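PDB 2NVV: acetyl-CoA hydrolase/transferase family protein from Porphyromonas gingivalis, which probably transfers coenzyme A between acetyl-CoA and other acids or hydrolyses acetyl-CoA, and carries bound zinc. Local coordinates for residues F26-N31 / G60-A65; K78-Y83 / T98-L103; P82-K87 / M372-G377. All coordinates share one frame; numbering follows the deposited sequence.

Overall arrangement
Following the chain from the N terminus, contact 1 brings together the loops after strands 20-23 and 55-58, closing a loop that holds helix 35-47 and strand 55-58, and is complete before contact 2 begins. Contact 2 closes the short unit from strand 77-81 through helix 87-94 to strand 99-100, at the outer end of the parallel sheet. Contact 3 departs from the same place, sharing Pro82 and Tyr83, but spans almost 300 residues to the loop after strand 371-372, so 98-103 lies within its span. It ties the N-terminal family region to the C-terminal one. The three meet through Ala61 with Arg80, Ser62 with Ser85, and Tyr100 with Asn374; contacts 2 and 3 also touch the second subunit.

Contact 1: F26-N31 / G60-A65; sequences FTPAGN and GASTGA
Phe26 and Ala61 make the tight end of this meeting between two loops. With CG anti to its backbone N (chi1 -166°), the phenyl ring swings back to the 60-65 segment, and the methyl of Ala61 sits over one face, its CB 3.7 Å from the ring centroid and 25° off the normal, a CH-pi contact suited to a small methyl. Beside it, Phe26 CD1 lies 3.8 Å from Gly60 C; glycine suits this spot because a CB there would come tight against Phe26 CD1. Centrally, Ser62 OG, in the crowded position between its backbone N and carbonyl carbon (chi1 56°), lies 3.7 Å from Thr27 CB. Farther along, Asn31 and Thr63 cross nearly at a right angle, with Asn31 OD1 3.6 Å from Thr63 CG2. The other end is looser: exposed Pro28 merely rests its CG 3.8 Å from Gly64 N. Within 26-31, Thr27 OG1 donates to Phe26 O and accepts from Ala29 N at 3.2 Å, an ST turn. A type II turn from Pro28 to Asn31 follows, with Gly30 at the positive phi that glycine tolerates. Asn31 ND2 adds weak bonds back to Thr27 O and Pro28 O. Phe26 lies about 4 Å, side chain to side chain, from Glu284, the predicted thioester-forming residue. No clear hydrogen bond crosses between the loops: Thr27 OG1 also bonds Ser308, and Thr63 OG1 bonds Asp68, so the fit is mainly van der Waals.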
ATOM      1  N   PHE A  26      -4.625  13.153  18.624  1.00  7.27           N
ATOM      2  CA  PHE A  26      -3.847  12.090  17.998  1.00  7.45           C
ATOM      3  C   PHE A  26      -2.864  11.699  19.093  1.00  6.39           C
ATOM      4  O   PHE A  26      -1.984  12.481  19.438  1.00  6.39           O
ATOM      5  CB  PHE A  26      -3.107  12.628  16.783  1.00  6.62           C
ATOM      6  CG  PHE A  26      -2.552  11.559  15.894  1.00  6.39           C
ATOM      7  CD1 PHE A  26      -3.395  10.802  15.092  1.00  6.39           C
ATOM      8  CD2 PHE A  26      -1.186  11.325  15.849  1.00  6.39           C
ATOM      9  CE1 PHE A  26      -2.879   9.824  14.248  1.00  6.92           C
ATOM     10  CE2 PHE A  26      -0.651  10.357  15.018  1.00  6.66           C
ATOM     11  CZ  PHE A  26      -1.491   9.600  14.210  1.00  7.42           C
ATOM     12  N   THR A  27      -3.023  10.486  19.614  1.00  6.39           N
ATOM     13  CA  THR A  27      -2.248   9.973  20.738  1.00  6.39           C
ATOM     14  C   THR A  27      -2.913  10.749  21.866  1.00  6.71           C
ATOM     15  O   THR A  27      -3.697  11.654  21.598  1.00  7.95           O
ATOM     16  CB  THR A  27      -0.732  10.339  20.705  1.00  6.96           C
ATOM     17  OG1 THR A  27      -0.540  11.672  21.191  1.00  7.85           O
ATOM     18  CG2 THR A  27      -0.169  10.211  19.303  1.00  7.30           C
ATOM     19  N   PRO A  28      -2.624  10.417  23.135  1.00  7.25           N
ATOM     20  CA  PRO A  28      -3.258  11.163  24.228  1.00  6.39           C
ATOM     21  C   PRO A  28      -3.363  12.660  23.937  1.00  6.39           C
ATOM     22  O   PRO A  28      -4.363  13.294  24.269  1.00  7.61           O
ATOM     23  CB  PRO A  28      -2.349  10.866  25.410  1.00  6.39           C
ATOM     24  CG  PRO A  28      -1.965   9.468  25.159  1.00  6.96           C
ATOM     25  CD  PRO A  28      -1.640   9.459  23.666  1.00  6.73           C
ATOM     26  N   ALA A  29      -2.332  13.215  23.309  1.00  6.39           N
ATOM     27  CA  ALA A  29      -2.303  14.639  22.969  1.00  6.39           C
ATOM     28  C   ALA A  29      -3.526  15.090  22.147  1.00  6.76           C
ATOM     29  O   ALA A  29      -3.841  14.495  21.108  1.00  6.56           O
ATOM     30  CB  ALA A  29      -1.010  14.966  22.208  1.00  6.39           C
ATOM     31  N   GLY A  30      -4.204  16.139  22.622  1.00  6.74           N
ATOM     32  CA  GLY A  30      -5.369  16.670  21.927  1.00  6.39           C
ATOM     33  C   GLY A  30      -6.683  15.951  22.182  1.00  6.39           C
ATOM     34  O   GLY A  30      -7.693  16.275  21.574  1.00  6.39           O
ATOM     35  N   ASN A  31      -6.664  14.980  23.091  1.00  7.16           N
ATOM     36  CA  ASN A  31      -7.840  14.189  23.433  1.00  6.39           C
ATOM     37  C   ASN A  31      -8.564  14.666  24.679  1.00  6.48           C
ATOM     38  O   ASN A  31      -7.947  15.194  25.603  1.00  6.39           O
ATOM     39  CB  ASN A  31      -7.435  12.732  23.658  1.00  6.39           C
ATOM     40  CG  ASN A  31      -7.444  11.918  22.392  1.00  6.93           C
ATOM     41  OD1 ASN A  31      -8.482  11.420  21.964  1.00  7.10           O
ATOM     42  ND2 ASN A  31      -6.287  11.788  21.776  1.00  8.28           N
ATOM     43  N   GLY A  60      -8.410   9.491  16.333  1.00  6.39           N
ATOM     44  CA  GLY A  60      -7.344   9.757  15.382  1.00  6.39           C
ATOM     45  C   GLY A  60      -6.419   8.567  15.449  1.00  6.39           C
ATOM     46  O   GLY A  60      -6.224   7.853  14.463  1.00  6.39           O
ATOM     47  N   ALA A  61      -5.874   8.353  16.645  1.00  6.39           N
ATOM     48  CA  ALA A  61      -4.986   7.234  16.923  1.00  6.42           C
ATOM     49  C   ALA A  61      -5.238   6.819  18.377  1.00  6.39           C
ATOM     50  O   ALA A  61      -6.396   6.656  18.785  1.00  6.39           O
ATOM     51  CB  ALA A  61      -3.543   7.645  16.717  1.00  6.39           C
ATOM     52  N   SER A  62      -4.163   6.663  19.151  1.00  6.39           N
ATOM     53  CA  SER A  62      -4.261   6.278  20.551  1.00  6.39           C
ATOM     54  C   SER A  62      -4.809   7.420  21.401  1.00  6.93           C
ATOM     55  O   SER A  62      -4.771   8.591  21.017  1.00  8.31           O
ATOM     56  CB  SER A  62      -2.897   5.841  21.082  1.00  6.69           C
ATOM     57  OG  SER A  62      -1.936   6.862  20.902  1.00  8.53           O
ATOM     58  N   THR A  63      -5.335   7.059  22.565  1.00  7.67           N
ATOM     59  CA  THR A  63      -5.912   8.021  23.486  1.00  8.00           C
ATOM     60  C   THR A  63      -5.362   7.700  24.876  1.00  8.47           C
ATOM     61  O   THR A  63      -4.752   6.647  25.084  1.00  8.63           O
ATOM     62  CB  THR A  63      -7.449   7.894  23.468  1.00  6.39           C
ATOM     63  OG1 THR A  63      -7.847   6.680  24.111  1.00  6.39           O
ATOM     64  CG2 THR A  63      -7.939   7.838  22.044  1.00  6.39           C
ATOM     65  N   GLY A  64      -5.559   8.590  25.839  1.00  9.00           N
ATOM     66  CA  GLY A  64      -5.039   8.298  27.172  1.00  9.58           C
ATOM     67  C   GLY A  64      -5.716   7.112  27.846  1.00 10.31           C
ATOM     68  O   GLY A  64      -6.543   6.413  27.243  1.00 10.89           O
ATOM     69  N   ALA A  65      -5.362   6.870  29.102  1.00  9.05           N
ATOM     70  CA  ALA A  65      -5.979   5.787  29.856  1.00  9.02           C
ATOM     71  C   ALA A  65      -7.341   6.305  30.331  1.00  8.84           C
ATOM     72  O   ALA A  65      -8.198   5.541  30.774  1.00 10.60           O
ATOM     73  CB  ALA A  65      -5.102   5.419  31.047  1.00  7.35           C
TER

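Contact 2: K78-Y83 / T98-L103; sequences KFRTPY and TSYFDL
Pro82 O is gripped by two donors: Leu103 N at 3.2 Å and a water at 2.9 Å, although the position of this oxygen is somewhat uncertain. The same water donates to Leu103 O, bridging the two backbones just beyond the paired strands. Earlier in the pairing, Arg80 uses both its backbone N and its O toward the same neighbouring strand, as in a parallel ladder: Arg80 N gives to Ser99 O at 2.8 Å, and Arg80 O receives Phe101 N at 3.3 Å. Both donors come almost along the C=O axis. Arg80 and Tyr100 share one face of the sheet, each with CG anti to its backbone N, and run side by side with Arg80 CG 3.9 Å from Tyr100 CD1. The guanidinium plane is turned 81° from the ring, so the two do not stack; Arg80's long chain instead carries its charge to a salt bridge with Asp68, while NH1 bonds Ala61 O. On the opposite face of the sheet, Phe79 CD1 meets Phe101 CE1 obliquely at 4.0 Å. Thr81 lays its CB over the Phe101 ring, 4.3 Å from the centroid, and Pro82, after a cis peptide, packs its CB against Leu103 CB. Ser99 bonds Glu438 of the second subunit, and Asp102 O bonds the zinc ligand His417 of that subunit. The whole is a beta-alpha-beta crossover through helix 87-94, at the outer edge of a Rossmann-like parallel sheet.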
ATOM      1  N   LYS A  78     -18.572  -0.695  21.863  1.00  7.64           N
ATOM      2  CA  LYS A  78     -19.245  -1.578  20.912  1.00  7.16           C
ATOM      3  C   LYS A  78     -18.298  -1.866  19.748  1.00  6.39           C
ATOM      4  O   LYS A  78     -18.252  -2.983  19.234  1.00  6.39           O
ATOM      5  CB  LYS A  78     -20.570  -0.974  20.413  1.00  8.13           C
ATOM      6  CG  LYS A  78     -20.464   0.054  19.308  1.00 10.71           C
ATOM      7  CD  LYS A  78     -21.853   0.368  18.710  1.00 11.36           C
ATOM      8  CE  LYS A  78     -22.532  -0.900  18.204  1.00 12.61           C
ATOM      9  NZ  LYS A  78     -23.817  -0.629  17.477  1.00 13.10           N
ATOM     10  N   PHE A  79     -17.546  -0.854  19.332  1.00  6.39           N
ATOM     11  CA  PHE A  79     -16.561  -1.031  18.274  1.00  6.39           C
ATOM     12  C   PHE A  79     -15.551   0.102  18.360  1.00  6.62           C
ATOM     13  O   PHE A  79     -15.878   1.200  18.805  1.00  6.39           O
ATOM     14  CB  PHE A  79     -17.225  -1.113  16.884  1.00  6.39           C
ATOM     15  CG  PHE A  79     -17.606   0.219  16.287  1.00  6.39           C
ATOM     16  CD1 PHE A  79     -16.627   1.114  15.855  1.00  6.73           C
ATOM     17  CD2 PHE A  79     -18.953   0.562  16.124  1.00  6.39           C
ATOM     18  CE1 PHE A  79     -16.968   2.330  15.266  1.00  6.81           C
ATOM     19  CE2 PHE A  79     -19.315   1.776  15.537  1.00  6.39           C
ATOM     20  CZ  PHE A  79     -18.310   2.668  15.104  1.00  6.53           C
ATOM     21  N   ARG A  80     -14.322  -0.179  17.929  1.00  7.60           N
ATOM     22  CA  ARG A  80     -13.231   0.789  17.998  1.00  6.39           C
ATOM     23  C   ARG A  80     -12.368   0.867  16.732  1.00  6.39           C
ATOM     24  O   ARG A  80     -12.058  -0.153  16.110  1.00  6.39           O
ATOM     25  CB  ARG A  80     -12.344   0.432  19.196  1.00  6.39           C
ATOM     26  CG  ARG A  80     -11.138   1.321  19.396  1.00  6.39           C
ATOM     27  CD  ARG A  80     -11.520   2.623  20.067  1.00  6.39           C
ATOM     28  NE  ARG A  80     -10.326   3.380  20.432  1.00  6.39           N
ATOM     29  CZ  ARG A  80      -9.492   3.932  19.561  1.00  6.39           C
ATOM     30  NH1 ARG A  80      -8.420   4.591  19.987  1.00  6.39           N
ATOM     31  NH2 ARG A  80      -9.739   3.838  18.268  1.00  6.39           N
ATOM     32  N   THR A  81     -11.979   2.091  16.374  1.00  6.39           N
ATOM     33  CA  THR A  81     -11.130   2.363  15.210  1.00  6.39           C
ATOM     34  C   THR A  81     -10.438   3.708  15.417  1.00  6.93           C
ATOM     35  O   THR A  81     -10.966   4.588  16.095  1.00  6.39           O
ATOM     36  CB  THR A  81     -11.923   2.485  13.899  1.00  6.65           C
ATOM     37  OG1 THR A  81     -13.260   2.024  14.093  1.00 10.06           O
ATOM     38  CG2 THR A  81     -11.267   1.668  12.811  1.00  6.39           C
ATOM     39  N   PRO A  82      -9.274   3.909  14.785  1.00  6.91           N
ATOM     40  CA  PRO A  82      -8.594   2.964  13.905  1.00  6.39           C
ATOM     41  C   PRO A  82      -7.297   2.409  14.504  1.00  6.39           C
ATOM     42  O   PRO A  82      -6.718   1.452  13.979  1.00  6.39           O
ATOM     43  CB  PRO A  82      -8.345   3.811  12.672  1.00  6.39           C
ATOM     44  CG  PRO A  82      -7.916   5.119  13.291  1.00  6.39           C
ATOM     45  CD  PRO A  82      -8.802   5.283  14.526  1.00  6.39           C
ATOM     46  N   TYR A  83      -6.858   3.007  15.609  1.00  6.39           N
ATOM     47  CA  TYR A  83      -5.632   2.611  16.283  1.00  6.39           C
ATOM     48  C   TYR A  83      -5.816   2.808  17.783  1.00  6.39           C
ATOM     49  O   TYR A  83      -6.448   3.778  18.210  1.00  6.59           O
ATOM     50  CB  TYR A  83      -4.477   3.494  15.796  1.00  6.39           C
ATOM     51  CG  TYR A  83      -3.110   3.174  16.366  1.00  6.39           C
ATOM     52  CD1 TYR A  83      -2.219   2.345  15.681  1.00  6.61           C
ATOM     53  CD2 TYR A  83      -2.689   3.722  17.577  1.00  6.39           C
ATOM     54  CE1 TYR A  83      -0.943   2.076  16.184  1.00  6.39           C
ATOM     55  CE2 TYR A  83      -1.426   3.458  18.088  1.00  6.39           C
ATOM     56  CZ  TYR A  83      -0.556   2.641  17.391  1.00  6.39           C
ATOM     57  OH  TYR A  83       0.710   2.396  17.885  1.00  6.39           O
ATOM     58  N   THR A  98     -14.907  -7.218  22.311  1.00  6.84           N
ATOM     59  CA  THR A  98     -15.340  -6.056  21.529  1.00  7.46           C
ATOM     60  C   THR A  98     -14.790  -6.135  20.115  1.00  7.06           C
ATOM     61  O   THR A  98     -13.882  -6.928  19.838  1.00  9.47           O
ATOM     62  CB  THR A  98     -14.871  -4.725  22.148  1.00  6.94           C
ATOM     63  OG1 THR A  98     -15.443  -3.636  21.418  1.00  6.39           O
ATOM     64  CG2 THR A  98     -13.360  -4.599  22.083  1.00  7.36           C
ATOM     65  N   SER A  99     -15.349  -5.319  19.220  1.00  7.15           N
ATOM     66  CA  SER A  99     -14.912  -5.285  17.825  1.00  6.80           C
ATOM     67  C   SER A  99     -13.920  -4.168  17.559  1.00  6.61           C
ATOM     68  O   SER A  99     -14.214  -2.988  17.767  1.00  6.39           O
ATOM     69  CB  SER A  99     -16.095  -5.103  16.875  1.00  7.59           C
ATOM     70  OG  SER A  99     -16.976  -6.209  16.938  1.00 13.12           O
ATOM     71  N   TYR A 100     -12.749  -4.555  17.073  1.00  7.68           N
ATOM     72  CA  TYR A 100     -11.700  -3.609  16.751  1.00  6.70           C
ATOM     73  C   TYR A 100     -11.162  -3.878  15.348  1.00  6.39           C
ATOM     74  O   TYR A 100     -10.941  -5.022  14.953  1.00  6.39           O
ATOM     75  CB  TYR A 100     -10.554  -3.739  17.761  1.00  6.39           C
ATOM     76  CG  TYR A 100      -9.320  -2.930  17.421  1.00  6.39           C
ATOM     77  CD1 TYR A 100      -9.334  -1.532  17.491  1.00  6.39           C
ATOM     78  CD2 TYR A 100      -8.135  -3.560  17.037  1.00  6.39           C
ATOM     79  CE1 TYR A 100      -8.196  -0.785  17.192  1.00  6.39           C
ATOM     80  CE2 TYR A 100      -6.991  -2.820  16.735  1.00  6.39           C
ATOM     81  CZ  TYR A 100      -7.031  -1.434  16.818  1.00  6.62           C
ATOM     82  OH  TYR A 100      -5.898  -0.697  16.561  1.00  6.57           O
ATOM     83  N   PHE A 101     -10.961  -2.814  14.587  1.00  6.39           N
ATOM     84  CA  PHE A 101     -10.380  -2.969  13.269  1.00  6.39           C
ATOM     85  C   PHE A 101      -9.434  -1.801  13.020  1.00  6.82           C
ATOM     86  O   PHE A 101      -9.852  -0.660  12.990  1.00  6.39           O
ATOM     87  CB  PHE A 101     -11.467  -3.080  12.181  1.00  7.46           C
ATOM     88  CG  PHE A 101     -12.593  -2.078  12.302  1.00  6.94           C
ATOM     89  CD1 PHE A 101     -13.563  -2.214  13.290  1.00  6.39           C
ATOM     90  CD2 PHE A 101     -12.678  -0.999  11.426  1.00  6.39           C
ATOM     91  CE1 PHE A 101     -14.597  -1.294  13.408  1.00  6.39           C
ATOM     92  CE2 PHE A 101     -13.711  -0.071  11.535  1.00  6.39           C
ATOM     93  CZ  PHE A 101     -14.674  -0.219  12.531  1.00  6.39           C
ATOM     94  N   ASP A 102      -8.142  -2.102  12.898  1.00  6.76           N
ATOM     95  CA  ASP A 102      -7.141  -1.073  12.657  1.00  6.39           C
ATOM     96  C   ASP A 102      -7.063  -0.743  11.169  1.00  6.39           C
ATOM     97  O   ASP A 102      -7.047  -1.637  10.308  1.00  6.39           O
ATOM     98  CB  ASP A 102      -5.760  -1.499  13.193  1.00  7.01           C
ATOM     99  CG  ASP A 102      -5.353  -2.916  12.763  1.00  6.80           C
ATOM    100  OD1 ASP A 102      -4.127  -3.184  12.672  1.00  6.41           O
ATOM    101  OD2 ASP A 102      -6.245  -3.762  12.530  1.00  6.81           O
ATOM    102  N   LEU A 103      -7.007   0.555  10.872  1.00  6.40           N
ATOM    103  CA  LEU A 103      -6.979   1.021   9.490  1.00  6.39           C
ATOM    104  C   LEU A 103      -5.761   1.864   9.211  1.00  6.39           C
ATOM    105  O   LEU A 103      -5.063   2.265  10.129  1.00  6.48           O
ATOM    106  CB  LEU A 103      -8.224   1.869   9.218  1.00  6.68           C
ATOM    107  CG  LEU A 103      -9.586   1.302   9.599  1.00  6.39           C
ATOM    108  CD1 LEU A 103     -10.609   2.421   9.608  1.00  6.39           C
ATOM    109  CD2 LEU A 103      -9.968   0.200   8.629  1.00  6.39           C
TER
HETATM  110  O   HOH W   1      -4.215   1.827  12.574  1.00 16.99           O

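Contact 3: P82-K87 / M372-G377; sequences PYQSNK and MMNGIG
Selenomethionine Met372 begins the segment, its CG 4.1 Å from Gln84 NE2. Next, Met373 O accepts from that same NE2 at 3.2 Å; the donor stands above the carbonyl plane, yet the oxygen lies near the plane of the glutamine amide. A second, weak bond runs from Gln84 NE2 to Asn374 O. Gln84 manages this by bending at chi2 (72°), while its OE1 takes Asn86 N at 3.1 Å, so both ends of the amide are used and its rotation is set. Asn374, predicted to bind CoA, crosses Tyr83 obliquely: its CB comes 3.4 Å from Tyr83 CZ, and its amide is turned 68° from the ring. At Gly375 the carbonyl O approaches the ring edge, 3.3 Å from Tyr83 CE1; glycine fits because a CB would run into the ring. Ile376 N bonds Asp102 OD1. Gly377, at positive phi, places its CA 3.6 Å from Tyr83 CD1, and its N-H donates to the water, which in turn donates to Pro82 O. The loop thus passes from strand 371-372 to helix 379-385, facing the start of helix 87-94, where Asn86 is the N-cap and Arg90 reaches Met373 O.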
ATOM      1  N   PRO A  82      -9.274   3.909  14.785  1.00  6.91           N
ATOM      2  CA  PRO A  82      -8.594   2.964  13.905  1.00  6.39           C
ATOM      3  C   PRO A  82      -7.297   2.409  14.504  1.00  6.39           C
ATOM      4  O   PRO A  82      -6.718   1.452  13.979  1.00  6.39           O
ATOM      5  CB  PRO A  82      -8.345   3.811  12.672  1.00  6.39           C
ATOM      6  CG  PRO A  82      -7.916   5.119  13.291  1.00  6.39           C
ATOM      7  CD  PRO A  82      -8.802   5.283  14.526  1.00  6.39           C
ATOM      8  N   TYR A  83      -6.858   3.007  15.609  1.00  6.39           N
ATOM      9  CA  TYR A  83      -5.632   2.611  16.283  1.00  6.39           C
ATOM     10  C   TYR A  83      -5.816   2.808  17.783  1.00  6.39           C
ATOM     11  O   TYR A  83      -6.448   3.778  18.210  1.00  6.59           O
ATOM     12  CB  TYR A  83      -4.477   3.494  15.796  1.00  6.39           C
ATOM     13  CG  TYR A  83      -3.110   3.174  16.366  1.00  6.39           C
ATOM     14  CD1 TYR A  83      -2.219   2.345  15.681  1.00  6.61           C
ATOM     15  CD2 TYR A  83      -2.689   3.722  17.577  1.00  6.39           C
ATOM     16  CE1 TYR A  83      -0.943   2.076  16.184  1.00  6.39           C
ATOM     17  CE2 TYR A  83      -1.426   3.458  18.088  1.00  6.39           C
ATOM     18  CZ  TYR A  83      -0.556   2.641  17.391  1.00  6.39           C
ATOM     19  OH  TYR A  83       0.710   2.396  17.885  1.00  6.39           O
ATOM     20  N   GLN A  84      -5.284   1.883  18.581  1.00  6.39           N
ATOM     21  CA  GLN A  84      -5.359   2.004  20.031  1.00  6.39           C
ATOM     22  C   GLN A  84      -4.024   1.606  20.631  1.00  7.07           C
ATOM     23  O   GLN A  84      -3.179   1.009  19.962  1.00  6.39           O
ATOM     24  CB  GLN A  84      -6.492   1.146  20.630  1.00  6.39           C
ATOM     25  CG  GLN A  84      -6.414  -0.364  20.412  1.00  6.39           C
ATOM     26  CD  GLN A  84      -5.326  -1.039  21.227  1.00  6.79           C
ATOM     27  OE1 GLN A  84      -5.164  -0.767  22.432  1.00  6.39           O
ATOM     28  NE2 GLN A  84      -4.580  -1.941  20.582  1.00  6.40           N
ATOM     29  N   SER A  85      -3.835   1.954  21.897  1.00  7.77           N
ATOM     30  CA  SER A  85      -2.602   1.658  22.591  1.00  8.81           C
ATOM     31  C   SER A  85      -2.782   1.648  24.120  1.00  9.62           C
ATOM     32  O   SER A  85      -1.949   2.159  24.856  1.00 11.54           O
ATOM     33  CB  SER A  85      -1.553   2.686  22.175  1.00  7.51           C
ATOM     34  OG  SER A  85      -0.371   2.504  22.920  1.00  9.85           O
ATOM     35  N   ASN A  86      -3.879   1.060  24.584  1.00  8.81           N
ATOM     36  CA  ASN A  86      -4.184   0.966  26.011  1.00  8.51           C
ATOM     37  C   ASN A  86      -4.334  -0.500  26.424  1.00  9.21           C
ATOM     38  O   ASN A  86      -5.036  -1.263  25.765  1.00  8.15           O
ATOM     39  CB  ASN A  86      -5.470   1.742  26.314  1.00  8.27           C
ATOM     40  CG  ASN A  86      -6.011   1.463  27.704  1.00  8.24           C
ATOM     41  OD1 ASN A  86      -6.819   0.550  27.894  1.00  9.40           O
ATOM     42  ND2 ASN A  86      -5.564   2.241  28.687  1.00  7.76           N
ATOM     43  N   LYS A  87      -3.680  -0.881  27.520  1.00 10.69           N
ATOM     44  CA  LYS A  87      -3.698  -2.260  28.017  1.00 11.47           C
ATOM     45  C   LYS A  87      -5.074  -2.838  28.305  1.00 10.22           C
ATOM     46  O   LYS A  87      -5.339  -3.999  28.015  1.00  9.10           O
ATOM     47  CB  LYS A  87      -2.825  -2.368  29.271  1.00 13.85           C
ATOM     48  CG  LYS A  87      -3.360  -1.635  30.500  1.00 16.38           C
ATOM     49  CD  LYS A  87      -2.222  -1.232  31.442  1.00 18.40           C
ATOM     50  CE  LYS A  87      -1.302  -2.400  31.757  1.00 19.68           C
ATOM     51  NZ  LYS A  87      -0.021  -1.963  32.380  1.00 19.41           N
HETATM   52  N   MSE A 372      -3.318  -8.994  19.163  1.00 13.78           N
HETATM   53  CA  MSE A 372      -3.179  -7.626  18.697  1.00 15.91           C
HETATM   54  C   MSE A 372      -2.261  -6.847  19.613  1.00 16.18           C
HETATM   55  O   MSE A 372      -2.216  -7.057  20.826  1.00 15.45           O
HETATM   56  CB  MSE A 372      -4.537  -6.916  18.619  1.00 16.37           C
HETATM   57  CG  MSE A 372      -4.453  -5.408  18.318  1.00 19.43           C
HETATM   58 SE   MSE A 372      -3.490  -4.898  16.677  1.00 24.88          SE
HETATM   59  CE  MSE A 372      -4.764  -5.438  15.357  1.00 22.43           C
HETATM   60  N   MSE A 373      -1.539  -5.929  18.999  1.00 17.96           N
HETATM   61  CA  MSE A 373      -0.598  -5.078  19.682  1.00 19.15           C
HETATM   62  C   MSE A 373      -1.197  -3.683  19.849  1.00 16.01           C
HETATM   63  O   MSE A 373      -1.756  -3.356  20.890  1.00 15.61           O
HETATM   64  CB  MSE A 373       0.667  -5.028  18.840  1.00 26.14           C
HETATM   65  CG  MSE A 373       1.833  -5.542  19.570  1.00 36.41           C
HETATM   66 SE   MSE A 373       1.981  -4.236  20.931  1.00 52.70          SE
HETATM   67  CE  MSE A 373       3.855  -3.706  20.639  1.00 48.39           C
ATOM     68  N   ASN A 374      -1.073  -2.875  18.800  1.00 13.14           N
ATOM     69  CA  ASN A 374      -1.608  -1.518  18.767  1.00 10.58           C
ATOM     70  C   ASN A 374      -2.477  -1.362  17.518  1.00  9.58           C
ATOM     71  O   ASN A 374      -3.689  -1.185  17.599  1.00  8.24           O
ATOM     72  CB  ASN A 374      -0.469  -0.498  18.725  1.00  8.82           C
ATOM     73  CG  ASN A 374       0.245  -0.356  20.053  1.00  6.39           C
ATOM     74  OD1 ASN A 374       1.287   0.287  20.137  1.00  6.39           O
ATOM     75  ND2 ASN A 374      -0.317  -0.941  21.098  1.00  6.71           N
ATOM     76  N   GLY A 375      -1.839  -1.442  16.359  1.00  8.53           N
ATOM     77  CA  GLY A 375      -2.544  -1.312  15.102  1.00  7.17           C
ATOM     78  C   GLY A 375      -1.526  -1.007  14.029  1.00  6.39           C
ATOM     79  O   GLY A 375      -0.409  -0.578  14.344  1.00  6.39           O
ATOM     80  N   ILE A 376      -1.897  -1.220  12.765  1.00  6.60           N
ATOM     81  CA  ILE A 376      -0.974  -0.968  11.665  1.00  7.40           C
ATOM     82  C   ILE A 376      -0.557   0.499  11.672  1.00  6.47           C
ATOM     83  O   ILE A 376       0.533   0.848  11.214  1.00  6.44           O
ATOM     84  CB  ILE A 376      -1.596  -1.333  10.293  1.00  6.39           C
ATOM     85  CG1 ILE A 376      -0.506  -1.276   9.217  1.00  7.02           C
ATOM     86  CG2 ILE A 376      -2.731  -0.371   9.954  1.00  6.39           C
ATOM     87  CD1 ILE A 376      -0.921  -1.811   7.875  1.00  6.39           C
ATOM     88  N   GLY A 377      -1.421   1.349  12.218  1.00  6.39           N
ATOM     89  CA  GLY A 377      -1.124   2.769  12.295  1.00  6.39           C
ATOM     90  C   GLY A 377      -0.902   3.411  10.942  1.00  6.39           C
ATOM     91  O   GLY A 377      -1.639   3.152   9.992  1.00  6.39           O
TER
HETATM   92  O   HOH W   1      -4.215   1.827  12.574  1.00 16.99           O